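Long-range contact in transcriptional repressor, TetR family (Thermus thermophilus, PDB 3ANG), which probably represses transcription by binding DNA as a TetR-family regulator, and binds dodecyl-CoA in its C-terminal domain: residues G96-K101 with L167-Y172. Sequence-based numbering, arbitrary orientation.
Sequences GTAREK and LRWAAY. With DCC (dodecyl-coa), chain E.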
# COMPACT_ATOMS: atom_id res chain seq x y z
N GLY A 96 -3.99 9.21 15.85
CA GLY A 96 -2.59 9.62 15.85
C GLY A 96 -2.11 10.02 14.47
O GLY A 96 -1.32 10.95 14.33
N THR A 97 -2.56 9.33 13.43
CA THR A 97 -2.13 9.66 12.07
C THR A 97 -2.67 11.02 11.63
O THR A 97 -1.98 11.76 10.94
CB THR A 97 -2.60 8.62 11.03
OG1 THR A 97 -2.06 7.33 11.34
CG2 THR A 97 -2.13 9.02 9.63
N ALA A 98 -3.90 11.33 12.03
CA ALA A 98 -4.52 12.59 11.66
C ALA A 98 -3.80 13.73 12.34
O ALA A 98 -3.54 14.78 11.75
CB ALA A 98 -5.99 12.58 12.07
N ARG A 99 -3.48 13.51 13.61
CA ARG A 99 -2.79 14.48 14.43
C ARG A 99 -1.35 14.78 13.95
O ARG A 99 -0.91 15.93 13.94
CB ARG A 99 -2.80 13.97 15.89
CG ARG A 99 -2.05 14.80 16.91
CD ARG A 99 -2.79 14.79 18.24
NE ARG A 99 -3.30 13.46 18.59
CZ ARG A 99 -2.53 12.39 18.72
NH1 ARG A 99 -3.06 11.21 19.04
NH2 ARG A 99 -1.21 12.50 18.54
N GLU A 100 -0.61 13.74 13.55
CA GLU A 100 0.77 13.93 13.11
C GLU A 100 0.97 13.83 11.59
O GLU A 100 2.05 13.49 11.12
CB GLU A 100 1.66 12.90 13.81
CG GLU A 100 1.63 13.01 15.32
CD GLU A 100 2.19 14.32 15.82
OE1 GLU A 100 2.17 14.54 17.05
OE2 GLU A 100 2.66 15.12 15.01
N LYS A 101 -0.07 14.14 10.84
CA LYS A 101 -0.06 14.08 9.39
C LYS A 101 1.18 14.65 8.67
O LYS A 101 1.76 14.00 7.80
CB LYS A 101 -1.32 14.78 8.87
CG LYS A 101 -1.47 14.75 7.36
CD LYS A 101 -2.38 15.87 6.87
CE LYS A 101 -2.38 15.96 5.35
NZ LYS A 101 -3.05 17.21 4.87
N LEU A 167 -1.50 6.73 3.80
CA LEU A 167 -0.73 7.52 2.84
C LEU A 167 -1.65 8.30 1.91
O LEU A 167 -1.46 9.48 1.68
CB LEU A 167 0.17 6.60 1.99
CG LEU A 167 1.23 7.21 1.08
CD1 LEU A 167 1.94 6.10 0.35
CD2 LEU A 167 0.63 8.16 0.08
N ARG A 168 -2.65 7.61 1.38
CA ARG A 168 -3.61 8.20 0.45
C ARG A 168 -4.43 9.29 1.13
O ARG A 168 -4.69 10.35 0.56
CB ARG A 168 -4.50 7.08 -0.09
CG ARG A 168 -5.66 7.51 -0.95
CD ARG A 168 -6.41 6.28 -1.52
NE ARG A 168 -5.57 5.45 -2.38
CZ ARG A 168 -5.93 4.25 -2.84
NH1 ARG A 168 -7.11 3.73 -2.54
NH2 ARG A 168 -5.09 3.57 -3.61
N TRP A 169 -4.84 9.03 2.37
CA TRP A 169 -5.60 10.00 3.13
C TRP A 169 -4.73 11.26 3.31
O TRP A 169 -5.14 12.36 2.96
CB TRP A 169 -5.96 9.41 4.51
CG TRP A 169 -6.64 10.39 5.44
CD1 TRP A 169 -7.97 10.70 5.47
CD2 TRP A 169 -6.01 11.26 6.40
NE1 TRP A 169 -8.21 11.70 6.38
CE2 TRP A 169 -7.03 12.06 6.97
CE3 TRP A 169 -4.69 11.43 6.84
CZ2 TRP A 169 -6.77 13.03 7.95
CZ3 TRP A 169 -4.43 12.41 7.82
CH2 TRP A 169 -5.47 13.19 8.36
N ALA A 170 -3.52 11.07 3.81
CA ALA A 170 -2.59 12.19 4.07
C ALA A 170 -2.14 12.96 2.84
O ALA A 170 -2.10 14.19 2.85
CB ALA A 170 -1.35 11.67 4.84
N ALA A 171 -1.81 12.23 1.77
CA ALA A 171 -1.34 12.88 0.55
C ALA A 171 -2.43 13.39 -0.38
O ALA A 171 -2.23 14.40 -1.05
CB ALA A 171 -0.42 11.92 -0.23
N TYR A 172 -3.57 12.71 -0.42
CA TYR A 172 -4.62 13.10 -1.37
C TYR A 172 -6.01 13.48 -0.87
O TYR A 172 -6.69 14.29 -1.49
CB TYR A 172 -4.80 11.99 -2.40
CG TYR A 172 -3.52 11.46 -2.97
CD1 TYR A 172 -2.64 12.30 -3.66
CD2 TYR A 172 -3.17 10.12 -2.81
CE1 TYR A 172 -1.44 11.81 -4.18
CE2 TYR A 172 -1.97 9.62 -3.32
CZ TYR A 172 -1.11 10.47 -4.00
OH TYR A 172 0.09 10.00 -4.48
C2 DCC E . -17.66 8.30 2.28
C4 DCC E . -16.82 8.63 0.15
C5 DCC E . -16.46 9.93 0.50
C6 DCC E . -16.73 10.37 1.79
C8 DCC E . -15.91 9.58 -1.55
C10 DCC E . -2.62 -4.16 -14.40
C11 DCC E . -1.37 -3.91 -15.25
C12 DCC E . -0.84 -5.23 -15.81
N9 DCC E . -16.46 8.46 -1.12
N7 DCC E . -15.90 10.48 -0.57
N3 DCC E . -17.41 7.85 1.06
N1 DCC E . -17.33 9.53 2.65
N6 DCC E . -16.38 11.59 2.17
C1' DCC E . -16.64 7.20 -1.89
C2' DCC E . -17.87 7.27 -2.79
O2' DCC E . -19.06 7.15 -2.00
C3' DCC E . -17.59 5.95 -3.51
O3' DCC E . -17.69 4.88 -2.57
C4' DCC E . -16.12 6.18 -3.89
O4' DCC E . -15.57 6.95 -2.81
C5' DCC E . -16.07 7.03 -5.16
O5' DCC E . -14.74 7.14 -5.66
P1 DCC E . -14.44 7.98 -7.01
O11 DCC E . -13.99 7.06 -8.07
O12 DCC E . -15.58 8.88 -7.29
O6 DCC E . -13.19 8.90 -6.59
P2 DCC E . -13.03 9.41 -5.07
O21 DCC E . -13.91 10.57 -4.84
O22 DCC E . -13.12 8.26 -4.14
O7 DCC E . -11.50 9.92 -5.05
CPA DCC E . -11.22 11.32 -4.98
CPB DCC E . -10.18 11.73 -6.02
CP8 DCC E . -8.88 10.95 -5.80
CP7 DCC E . -9.91 13.24 -5.88
CP9 DCC E . -10.72 11.44 -7.42
OP3 DCC E . -9.12 9.56 -6.04
CP6 DCC E . -7.79 11.46 -6.75
OP2 DCC E . -8.03 12.32 -7.59
NP2 DCC E . -6.60 10.89 -6.60
CP5 DCC E . -6.33 9.83 -5.62
CP4 DCC E . -4.95 9.25 -5.92
CP3 DCC E . -4.72 7.94 -5.16
OP1 DCC E . -5.45 7.59 -4.24
NP1 DCC E . -3.67 7.24 -5.60
CP2 DCC E . -3.28 5.95 -5.01
CP1 DCC E . -3.57 4.85 -6.03
S DCC E . -2.99 3.19 -5.49
P3 DCC E . -19.01 3.97 -2.50
O31 DCC E . -20.21 4.74 -2.11
O32 DCC E . -19.17 3.26 -3.94
O33 DCC E . -18.67 2.80 -1.44
CA1 DCC E . -4.06 2.22 -6.48
CA2 DCC E . -3.53 0.97 -7.20
OA1 DCC E . -5.24 2.55 -6.61
CA3 DCC E . -4.71 0.14 -7.71
CA4 DCC E . -4.24 -1.00 -8.62
CA5 DCC E . -3.59 -0.46 -9.89
CA6 DCC E . -3.21 -1.61 -10.83
CA7 DCC E . -2.43 -1.09 -12.04
CA8 DCC E . -1.95 -2.25 -12.92
CA9 DCC E . -3.10 -2.88 -13.71
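Trp169 pushes the benzene end of its indole against the last turn of helix 82-99, where CH2 lies 3.5 Å from Ala98 CA and 3.8 Å from Ala98 CB. The indole reaches this far because CG stands anti to the backbone N (chi1 175°), while NE1, at the other end, is hydrogen-bonded to the carbonyl O of Arg176. Lys101 runs obliquely past the indole, its CG 3.8 Å from Trp169 CZ3 and 4.0 Å from Ala170 CB. Farther along the extended lysine chain CE comes to 3.1 Å from Ala170 O, whereas NZ stays 3.8 Å from that oxygen; no hydrogen bond joins the two segments. Elsewhere around helix 151-172, Arg168 NE approaches the dodecyl-CoA carbonyl oxygen OP1 at 2.8 Å, and its NH2 forms a salt bridge with Asp160 of the second subunit. A leucine in place of Arg168 would probably leave that aspartate without its charged mate and deprive OP1 of a polar neighbour. The Tyr172 ring has Ala171 CB over the centre of one face and the ligand's CP4 3.7 Å above the opposite face, offset toward the rim. The contact thus joins the end of helix 82-99 and the start of helix 101-110 to helix 151-172 within the all-helical C-terminal domain; Leu178 of helix 178-191 packs on Thr97 and Trp169, and Leu105 of helix 101-110 on Ala170.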